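Local coordinates for protein aminofutalosine deaminase (Helicobacter pylori, PDB 7LKK) that deaminates aminofutalosine in the menaquinone pathway, a metal-dependent hydrolase of the amidohydrolase family that probably also converts adenosine to inosine, at residues H52-T55 with L56-H60; S206-Q209 with L210-S214; A360-A364 with T365-A369. All coordinates share one frame; numbering follows the deposited sequence.

Contact 1: residues H52-T55 with L56-H60; sequences HNLT and LKYPH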
ATOM      1  N   HIS A  52      -4.586  36.589   4.391  1.00 27.45           N
ATOM      2  CA  HIS A  52      -4.964  37.808   5.099  1.00 26.90           C
ATOM      3  C   HIS A  52      -4.942  39.014   4.168  1.00 26.68           C
ATOM      4  O   HIS A  52      -5.880  39.820   4.152  1.00 29.42           O
ATOM      5  CB  HIS A  52      -4.035  38.033   6.293  1.00 28.64           C
ATOM      6  CG  HIS A  52      -4.351  39.270   7.075  1.00 30.72           C
ATOM      7  ND1 HIS A  52      -5.512  39.411   7.806  1.00 34.35           N
ATOM      8  CD2 HIS A  52      -3.662  40.424   7.235  1.00 32.72           C
ATOM      9  CE1 HIS A  52      -5.522  40.599   8.386  1.00 31.24           C
ATOM     10  NE2 HIS A  52      -4.411  41.233   8.054  1.00 26.57           N
ATOM     11  N   ASN A  53      -3.880  39.145   3.368  1.00 26.81           N
ATOM     12  CA  ASN A  53      -3.807  40.237   2.404  1.00 29.73           C
ATOM     13  C   ASN A  53      -4.920  40.142   1.370  1.00 30.44           C
ATOM     14  O   ASN A  53      -5.400  41.170   0.876  1.00 23.14           O
ATOM     15  CB  ASN A  53      -2.444  40.244   1.716  1.00 27.00           C
ATOM     16  CG  ASN A  53      -1.334  40.718   2.632  1.00 28.45           C
ATOM     17  OD1 ASN A  53      -1.586  41.207   3.732  1.00 29.82           O
ATOM     18  ND2 ASN A  53      -0.094  40.577   2.177  1.00 30.31           N
ATOM     19  N   LEU A  54      -5.341  38.922   1.031  1.00 22.21           N
ATOM     20  CA  LEU A  54      -6.430  38.748   0.078  1.00 24.64           C
ATOM     21  C   LEU A  54      -7.751  39.245   0.655  1.00 23.59           C
ATOM     22  O   LEU A  54      -8.566  39.838  -0.062  1.00 27.69           O
ATOM     23  CB  LEU A  54      -6.539  37.274  -0.316  1.00 24.67           C
ATOM     24  CG  LEU A  54      -6.626  36.902  -1.795  1.00 29.40           C
ATOM     25  CD1 LEU A  54      -5.670  37.728  -2.636  1.00 23.07           C
ATOM     26  CD2 LEU A  54      -6.351  35.412  -1.974  1.00 23.17           C
ATOM     27  N   THR A  55      -7.977  39.014   1.951  1.00 23.39           N
ATOM     28  CA  THR A  55      -9.216  39.463   2.578  1.00 24.82           C
ATOM     29  C   THR A  55      -9.249  40.977   2.745  1.00 25.80           C
ATOM     30  O   THR A  55     -10.331  41.574   2.742  1.00 29.36           O
ATOM     31  CB  THR A  55      -9.399  38.784   3.934  1.00 26.38           C
ATOM     32  OG1 THR A  55      -8.258  39.049   4.759  1.00 25.26           O
ATOM     33  CG2 THR A  55      -9.560  37.276   3.762  1.00 30.36           C
ATOM     34  N   LEU A  56      -8.085  41.613   2.898  1.00 28.76           N
ATOM     35  CA  LEU A  56      -8.045  43.071   2.939  1.00 30.66           C
ATOM     36  C   LEU A  56      -8.273  43.665   1.555  1.00 31.76           C
ATOM     37  O   LEU A  56      -8.978  44.672   1.412  1.00 32.62           O
ATOM     38  CB  LEU A  56      -6.707  43.546   3.505  1.00 28.35           C
ATOM     39  CG  LEU A  56      -6.325  43.077   4.909  1.00 30.23           C
ATOM     40  CD1 LEU A  56      -4.890  43.473   5.223  1.00 28.73           C
ATOM     41  CD2 LEU A  56      -7.280  43.642   5.949  1.00 31.90           C
ATOM     42  N   LYS A  57      -7.683  43.054   0.525  1.00 28.07           N
ATOM     43  CA  LYS A  57      -7.856  43.542  -0.838  1.00 30.98           C
ATOM     44  C   LYS A  57      -9.290  43.365  -1.323  1.00 28.79           C
ATOM     45  O   LYS A  57      -9.782  44.184  -2.109  1.00 33.66           O
ATOM     46  CB  LYS A  57      -6.879  42.823  -1.769  1.00 32.09           C
ATOM     47  CG  LYS A  57      -6.907  43.290  -3.213  1.00 28.75           C
ATOM     48  CD  LYS A  57      -5.800  42.620  -4.014  1.00 33.38           C
ATOM     49  CE  LYS A  57      -5.772  43.110  -5.451  1.00 27.48           C
ATOM     50  NZ  LYS A  57      -4.632  42.523  -6.209  1.00 27.94           N
ATOM     51  N   TYR A  58      -9.971  42.315  -0.869  1.00 29.42           N
ATOM     52  CA  TYR A  58     -11.342  42.008  -1.279  1.00 31.18           C
ATOM     53  C   TYR A  58     -12.204  41.801  -0.040  1.00 31.69           C
ATOM     54  O   TYR A  58     -12.614  40.675   0.271  1.00 35.07           O
ATOM     55  CB  TYR A  58     -11.375  40.775  -2.183  1.00 31.20           C
ATOM     56  CG  TYR A  58     -10.545  40.924  -3.436  1.00 28.26           C
ATOM     57  CD1 TYR A  58     -10.946  41.772  -4.456  1.00 32.30           C
ATOM     58  CD2 TYR A  58      -9.358  40.221  -3.595  1.00 26.99           C
ATOM     59  CE1 TYR A  58     -10.191  41.917  -5.602  1.00 37.29           C
ATOM     60  CE2 TYR A  58      -8.594  40.359  -4.740  1.00 28.87           C
ATOM     61  CZ  TYR A  58      -9.018  41.208  -5.740  1.00 30.90           C
ATOM     62  OH  TYR A  58      -8.266  41.351  -6.885  1.00 32.69           O
ATOM     63  N   PRO A  59     -12.511  42.877   0.692  1.00 34.47           N
ATOM     64  CA  PRO A  59     -13.207  42.715   1.980  1.00 27.98           C
ATOM     65  C   PRO A  59     -14.673  42.327   1.864  1.00 33.77           C
ATOM     66  O   PRO A  59     -15.268  41.932   2.877  1.00 35.36           O
ATOM     67  CB  PRO A  59     -13.062  44.095   2.628  1.00 33.31           C
ATOM     68  CG  PRO A  59     -12.929  45.042   1.481  1.00 30.00           C
ATOM     69  CD  PRO A  59     -12.210  44.289   0.391  1.00 30.15           C
ATOM     70  N   HIS A  60     -15.278  42.446   0.684  1.00 32.08           N
ATOM     71  CA  HIS A  60     -16.677  42.105   0.487  1.00 32.59           C
ATOM     72  C   HIS A  60     -16.879  40.718  -0.108  1.00 34.02           C
ATOM     73  O   HIS A  60     -18.008  40.236  -0.113  1.00 36.20           O
ATOM     74  CB  HIS A  60     -17.348  43.128  -0.432  1.00 33.33           C
ATOM     75  CG  HIS A  60     -17.457  44.494   0.162  1.00 39.80           C
ATOM     76  ND1 HIS A  60     -18.349  44.800   1.165  1.00 41.27           N
ATOM     77  CD2 HIS A  60     -16.791  45.639  -0.116  1.00 39.53           C
ATOM     78  CE1 HIS A  60     -18.229  46.077   1.478  1.00 38.65           C
ATOM     79  NE2 HIS A  60     -17.290  46.609   0.716  1.00 46.00           N
TER

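Contact 2: residues S206-Q209 with L210-S214; sequences SVIQ and LAKDS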
ATOM      1  N   SER A 206      -7.264   2.994 -38.626  1.00 21.13           N
ATOM      2  CA  SER A 206      -8.563   3.619 -38.852  1.00 22.32           C
ATOM      3  C   SER A 206      -9.029   4.388 -37.622  1.00 21.93           C
ATOM      4  O   SER A 206      -9.561   5.498 -37.742  1.00 23.98           O
ATOM      5  CB  SER A 206      -9.593   2.561 -39.249  1.00 23.01           C
ATOM      6  OG  SER A 206     -10.817   3.164 -39.626  1.00 28.67           O
ATOM      7  N   VAL A 207      -8.839   3.813 -36.430  1.00 19.18           N
ATOM      8  CA  VAL A 207      -9.208   4.518 -35.205  1.00 21.79           C
ATOM      9  C   VAL A 207      -8.361   5.773 -35.041  1.00 19.37           C
ATOM     10  O   VAL A 207      -8.871   6.844 -34.689  1.00 16.62           O
ATOM     11  CB  VAL A 207      -9.078   3.584 -33.987  1.00 19.84           C
ATOM     12  CG1 VAL A 207      -9.375   4.345 -32.702  1.00 21.59           C
ATOM     13  CG2 VAL A 207     -10.008   2.384 -34.126  1.00 22.30           C
ATOM     14  N   ILE A 208      -7.058   5.667 -35.318  1.00 19.26           N
ATOM     15  CA  ILE A 208      -6.165   6.816 -35.185  1.00 18.98           C
ATOM     16  C   ILE A 208      -6.563   7.913 -36.163  1.00 22.38           C
ATOM     17  O   ILE A 208      -6.536   9.105 -35.831  1.00 22.11           O
ATOM     18  CB  ILE A 208      -4.703   6.377 -35.389  1.00 19.04           C
ATOM     19  CG1 ILE A 208      -4.236   5.517 -34.212  1.00 18.95           C
ATOM     20  CG2 ILE A 208      -3.792   7.582 -35.587  1.00 20.01           C
ATOM     21  CD1 ILE A 208      -3.073   4.607 -34.544  1.00 16.91           C
ATOM     22  N   GLN A 209      -6.942   7.529 -37.384  1.00 19.58           N
ATOM     23  CA  GLN A 209      -7.399   8.513 -38.359  1.00 19.62           C
ATOM     24  C   GLN A 209      -8.693   9.175 -37.907  1.00 19.99           C
ATOM     25  O   GLN A 209      -8.862  10.391 -38.065  1.00 22.82           O
ATOM     26  CB  GLN A 209      -7.581   7.857 -39.727  1.00 23.17           C
ATOM     27  CG  GLN A 209      -7.810   8.851 -40.854  1.00 20.67           C
ATOM     28  CD  GLN A 209      -6.629   9.782 -41.050  1.00 24.35           C
ATOM     29  OE1 GLN A 209      -5.526   9.343 -41.376  1.00 29.63           O
ATOM     30  NE2 GLN A 209      -6.853  11.074 -40.846  1.00 27.23           N
ATOM     31  N   LEU A 210      -9.622   8.390 -37.352  1.00 21.92           N
ATOM     32  CA  LEU A 210     -10.865   8.956 -36.839  1.00 25.73           C
ATOM     33  C   LEU A 210     -10.598   9.961 -35.725  1.00 21.77           C
ATOM     34  O   LEU A 210     -11.280  10.988 -35.627  1.00 23.04           O
ATOM     35  CB  LEU A 210     -11.783   7.841 -36.340  1.00 19.12           C
ATOM     36  CG  LEU A 210     -13.087   8.294 -35.679  1.00 24.26           C
ATOM     37  CD1 LEU A 210     -14.036   8.887 -36.712  1.00 29.27           C
ATOM     38  CD2 LEU A 210     -13.744   7.141 -34.942  1.00 24.84           C
ATOM     39  N   ALA A 211      -9.604   9.682 -34.879  1.00 23.77           N
ATOM     40  CA  ALA A 211      -9.239  10.627 -33.830  1.00 18.91           C
ATOM     41  C   ALA A 211      -8.704  11.927 -34.417  1.00 20.23           C
ATOM     42  O   ALA A 211      -9.034  13.016 -33.936  1.00 22.72           O
ATOM     43  CB  ALA A 211      -8.212   9.994 -32.893  1.00 23.67           C
ATOM     44  N   LYS A 212      -7.868  11.829 -35.454  1.00 21.36           N
ATOM     45  CA  LYS A 212      -7.351  13.030 -36.103  1.00 21.83           C
ATOM     46  C   LYS A 212      -8.471  13.831 -36.754  1.00 24.40           C
ATOM     47  O   LYS A 212      -8.515  15.061 -36.631  1.00 30.43           O
ATOM     48  CB  LYS A 212      -6.296  12.653 -37.141  1.00 22.94           C
ATOM     49  CG  LYS A 212      -5.046  12.027 -36.559  1.00 25.63           C
ATOM     50  CD  LYS A 212      -4.063  11.646 -37.651  1.00 24.79           C
ATOM     51  CE  LYS A 212      -2.817  11.010 -37.069  1.00 19.98           C
ATOM     52  NZ  LYS A 212      -1.813  10.677 -38.115  1.00 22.89           N
ATOM     53  N   ASP A 213      -9.385  13.150 -37.453  1.00 26.97           N
ATOM     54  CA  ASP A 213     -10.483  13.847 -38.115  1.00 25.35           C
ATOM     55  C   ASP A 213     -11.393  14.546 -37.115  1.00 28.36           C
ATOM     56  O   ASP A 213     -11.978  15.588 -37.434  1.00 32.85           O
ATOM     57  CB  ASP A 213     -11.286  12.867 -38.972  1.00 26.18           C
ATOM     58  CG  ASP A 213     -10.487  12.326 -40.142  1.00 27.74           C
ATOM     59  OD1 ASP A 213      -9.427  12.908 -40.452  1.00 27.09           O
ATOM     60  OD2 ASP A 213     -10.917  11.321 -40.750  1.00 25.83           O
ATOM     61  N   SER A 214     -11.523  14.000 -35.909  1.00 23.61           N
ATOM     62  CA  SER A 214     -12.386  14.569 -34.883  1.00 21.91           C
ATOM     63  C   SER A 214     -11.606  15.326 -33.816  1.00 26.14           C
ATOM     64  O   SER A 214     -12.203  15.774 -32.831  1.00 22.91           O
ATOM     65  CB  SER A 214     -13.228  13.472 -34.232  1.00 26.12           C
ATOM     66  OG  SER A 214     -12.405  12.531 -33.567  1.00 25.00           O
TER
HETATM   67  O   HOH W   1      -3.620   8.854 -39.431  1.00 29.64           O

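Contact 3: residues A360-A364 with T365-A369; sequences ALLGA and TRHGA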
ATOM      1  N   ALA A 360       4.733  11.854  -7.155  1.00 17.33           N
ATOM      2  CA  ALA A 360       3.388  11.324  -6.946  1.00 16.79           C
ATOM      3  C   ALA A 360       2.343  12.431  -7.001  1.00 22.03           C
ATOM      4  O   ALA A 360       1.302  12.288  -7.654  1.00 16.84           O
ATOM      5  CB  ALA A 360       3.322  10.585  -5.607  1.00 18.59           C
ATOM      6  N   LEU A 361       2.612  13.557  -6.332  1.00 16.08           N
ATOM      7  CA  LEU A 361       1.650  14.655  -6.306  1.00 17.90           C
ATOM      8  C   LEU A 361       1.457  15.255  -7.694  1.00 15.02           C
ATOM      9  O   LEU A 361       0.322  15.462  -8.137  1.00 17.32           O
ATOM     10  CB  LEU A 361       2.101  15.728  -5.313  1.00 16.37           C
ATOM     11  CG  LEU A 361       1.220  16.977  -5.215  1.00 20.30           C
ATOM     12  CD1 LEU A 361      -0.213  16.602  -4.872  1.00 16.96           C
ATOM     13  CD2 LEU A 361       1.780  17.958  -4.188  1.00 18.96           C
ATOM     14  N   LEU A 362       2.557  15.559  -8.390  1.00 16.23           N
ATOM     15  CA  LEU A 362       2.444  16.076  -9.750  1.00 15.15           C
ATOM     16  C   LEU A 362       1.841  15.040 -10.689  1.00 16.19           C
ATOM     17  O   LEU A 362       1.136  15.397 -11.641  1.00 14.63           O
ATOM     18  CB  LEU A 362       3.813  16.527 -10.263  1.00 17.14           C
ATOM     19  CG  LEU A 362       4.453  17.706  -9.524  1.00 22.66           C
ATOM     20  CD1 LEU A 362       5.751  18.132 -10.194  1.00 24.24           C
ATOM     21  CD2 LEU A 362       3.482  18.869  -9.431  1.00 19.75           C
ATOM     22  N   GLY A 363       2.111  13.756 -10.443  1.00 18.71           N
ATOM     23  CA  GLY A 363       1.490  12.698 -11.220  1.00 14.71           C
ATOM     24  C   GLY A 363      -0.013  12.626 -11.060  1.00 17.52           C
ATOM     25  O   GLY A 363      -0.700  12.093 -11.938  1.00 19.21           O
ATOM     26  N   ALA A 364      -0.541  13.141  -9.951  1.00 16.84           N
ATOM     27  CA  ALA A 364      -1.972  13.132  -9.692  1.00 14.66           C
ATOM     28  C   ALA A 364      -2.646  14.458 -10.009  1.00 16.87           C
ATOM     29  O   ALA A 364      -3.872  14.551  -9.899  1.00 18.83           O
ATOM     30  CB  ALA A 364      -2.244  12.769  -8.228  1.00 16.02           C
ATOM     31  N   THR A 365      -1.882  15.485 -10.381  1.00 15.84           N
ATOM     32  CA  THR A 365      -2.465  16.796 -10.636  1.00 17.65           C
ATOM     33  C   THR A 365      -2.053  17.330 -12.003  1.00 20.76           C
ATOM     34  O   THR A 365      -2.711  17.041 -13.008  1.00 19.13           O
ATOM     35  CB  THR A 365      -2.074  17.786  -9.532  1.00 18.20           C
ATOM     36  OG1 THR A 365      -0.646  17.867  -9.429  1.00 15.48           O
ATOM     37  CG2 THR A 365      -2.651  17.344  -8.188  1.00 14.99           C
ATOM     38  N   ARG A 366      -0.957  18.095 -12.049  1.00 20.30           N
ATOM     39  CA  ARG A 366      -0.606  18.831 -13.262  1.00 18.35           C
ATOM     40  C   ARG A 366      -0.362  17.903 -14.447  1.00 21.04           C
ATOM     41  O   ARG A 366      -0.805  18.187 -15.568  1.00 19.24           O
ATOM     42  CB  ARG A 366       0.628  19.696 -13.007  1.00 22.94           C
ATOM     43  CG  ARG A 366       0.956  20.656 -14.135  1.00 27.40           C
ATOM     44  CD  ARG A 366       2.094  21.592 -13.755  1.00 29.36           C
ATOM     45  NE  ARG A 366       2.164  22.743 -14.652  1.00 30.73           N
ATOM     46  CZ  ARG A 366       2.808  22.746 -15.815  1.00 31.88           C
ATOM     47  NH1 ARG A 366       3.444  21.658 -16.226  1.00 31.58           N
ATOM     48  NH2 ARG A 366       2.813  23.837 -16.566  1.00 36.70           N
ATOM     49  N   HIS A 367       0.336  16.787 -14.224  1.00 19.00           N
ATOM     50  CA  HIS A 367       0.682  15.903 -15.334  1.00 20.56           C
ATOM     51  C   HIS A 367      -0.559  15.252 -15.931  1.00 19.45           C
ATOM     52  O   HIS A 367      -0.687  15.159 -17.157  1.00 20.66           O
ATOM     53  CB  HIS A 367       1.684  14.844 -14.871  1.00 17.28           C
ATOM     54  CG  HIS A 367       3.027  15.402 -14.514  1.00 22.00           C
ATOM     55  ND1 HIS A 367       4.099  14.604 -14.176  1.00 22.94           N
ATOM     56  CD2 HIS A 367       3.470  16.680 -14.435  1.00 22.31           C
ATOM     57  CE1 HIS A 367       5.145  15.366 -13.906  1.00 26.35           C
ATOM     58  NE2 HIS A 367       4.789  16.630 -14.058  1.00 26.04           N
ATOM     59  N   GLY A 368      -1.480  14.791 -15.083  1.00 21.11           N
ATOM     60  CA  GLY A 368      -2.714  14.216 -15.592  1.00 22.27           C
ATOM     61  C   GLY A 368      -3.568  15.230 -16.326  1.00 20.29           C
ATOM     62  O   GLY A 368      -4.221  14.904 -17.320  1.00 21.11           O
ATOM     63  N   ALA A 369      -3.577  16.476 -15.844  1.00 18.91           N
ATOM     64  CA  ALA A 369      -4.291  17.536 -16.547  1.00 21.05           C
ATOM     65  C   ALA A 369      -3.714  17.753 -17.940  1.00 21.32           C
ATOM     66  O   ALA A 369      -4.462  17.928 -18.908  1.00 21.41           O
ATOM     67  CB  ALA A 369      -4.239  18.833 -15.740  1.00 21.19           C
TER

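Contact 1: residues H52-T55 with L56-H60
H52 lays one face of its imidazole against the L56 side chain one helical turn on, with L56 CG over the ring near its rim and L56 CD1 closest, 3.6 Å from H52 NE2. The H52 ring swings there because its CG stands anti to the backbone N (chi1 180°). The carbonyl of H52 is gripped twice: L56 N donates to H52 O at 3.1 Å, and within the first segment the hydroxyl T55 OG1 donates to H52 O at 2.6 Å. N53 contributes mainly backbone, its O accepting from K57 N at 3.0 Å; the N53 N-H is itself bonded to the carboxylate of D50, the residue just before the helix. L54 O then receives Y58 N at 3.0 Å, the last of three i to i+4 bonds here. This is the C-terminal end of the short helix 51-57, which follows strand 45-50 and leads into strand 62-66 of the small four-stranded mixed sheet; Y58 is where helical geometry stops. L54 and Y58 both rest on V40 and I18 of that sheet, with L54 CD1 and Y58 CE2 4.5 Å apart. E47 binds two polar ends of 56-60, K57 NZ by a salt bridge and Y58 OH by a hydrogen bond. T55 O gets no N-H from P59, four positions on; instead P59 CA makes a CA-H...O contact with T55 O at 3.2 Å.

Contact 2: residues S206-Q209 with L210-S214
I208 and K212 extend alongside each other from successive turns of the helix, and the aliphatic part of the lysine leans on the isoleucine, K212 CE reaching I208 CG2 at 3.9 Å. They mark the border between two unlike sides of one helix. The tight side is apolar: V207, L210 and A211 all press on L191 of strand 187-193, I208 and A211 touch L218 of strand 218-222, V207 also meets F172 of helix 166-180, and L210 meets F176 of the same helix. Beneath these side chains the backbone bonding is regular, A211 N donating to V207 O at 2.9 Å. Helix 201-213 is the crossover of a beta-alpha-beta unit between the parallel strands 187-193 and 218-222, and its buried side faces the barrel wall of this TIM-barrel amidohydrolase. On the solvent side, polar groups meet more loosely, over a backbone bond from D213 N to Q209 O of 2.9 Å. Q209, with CG anti to the backbone N and the chain bent at chi2 (62°), turns its amide toward D213. Q209 NE2 donates to D213 OD1 at 3.2 Å; the acceptor lies close to the amide plane, whereas the donor approaches from above the carboxylate plane, the two planes being 38° apart. The other end of the amide is tied through water: one water molecule donates to Q209 OE1 at 2.8 Å and accepts from K212 NZ at 2.9 Å. Q209 thus spans K212 and D213 with its two polar ends. At S214, L210 O is held from opposite faces of its plane, by S214 N and by S214 OG, the latter at 2.8 Å; S214 OG is also hydrogen-bonded to S216 OG.

Contact 3: residues A360-A364 with T365-A369
T365 holds its OG1 between the backbone N and the carbonyl carbon (chi1 57°), which aims the hydroxyl back at L361, while H367 has CG anti to its carbonyl carbon (chi1 -67°), setting its ring beside L362. Both groups reach back from the junction with helix 366-371 onto the last turn of helix 353-364, packed against strand 69-80 of the TIM barrel, with T365 at the N-cap position of the second helix but making no capping bond. T365 OG1 donates to L361 O at 2.9 Å from above the carbonyl plane, and A364 N reaches the same oxygen from the opposite face at 3.1 Å. L362 O spans the junction, accepting H367 N at 3.0 Å and, weakly, T365 N at 3.3 Å. The H367 ring is fixed at both nitrogens, by V323 O through ND1 and by E29 through NE2, and E29 also forms a salt bridge with R366. L361 CD1 touches T365 CG2 near L72 and F75 of the strand. Against the imidazole face lies a CH-pi contact, L362 CB 4.0 Å from the H367 ring centroid and 15° off the ring normal.

How the contacts relate
Contacts 1, 2 and 3 come in series along the chain without touching. Contact 1 sits on helix 51-57 beside the small mixed sheet, about 37 Å from the centre of the chain, and so apart from the catalytic barrel; contacts 2 and 3 belong to that barrel, which carries the iron and the inhibitor. Centres of contacts 1 and 2 are about 49 Å apart, those of 1 and 3 about 30 Å, and those of 2 and 3 about 27 Å. Contact 3 is the most central, the G368 residue about 9 Å from the side chain of H79, an iron-binding residue on strand 69-80. Contact 2 lies on the barrel's outer helical layer, the V207 side chain about 13 Å from the bound inhibitor.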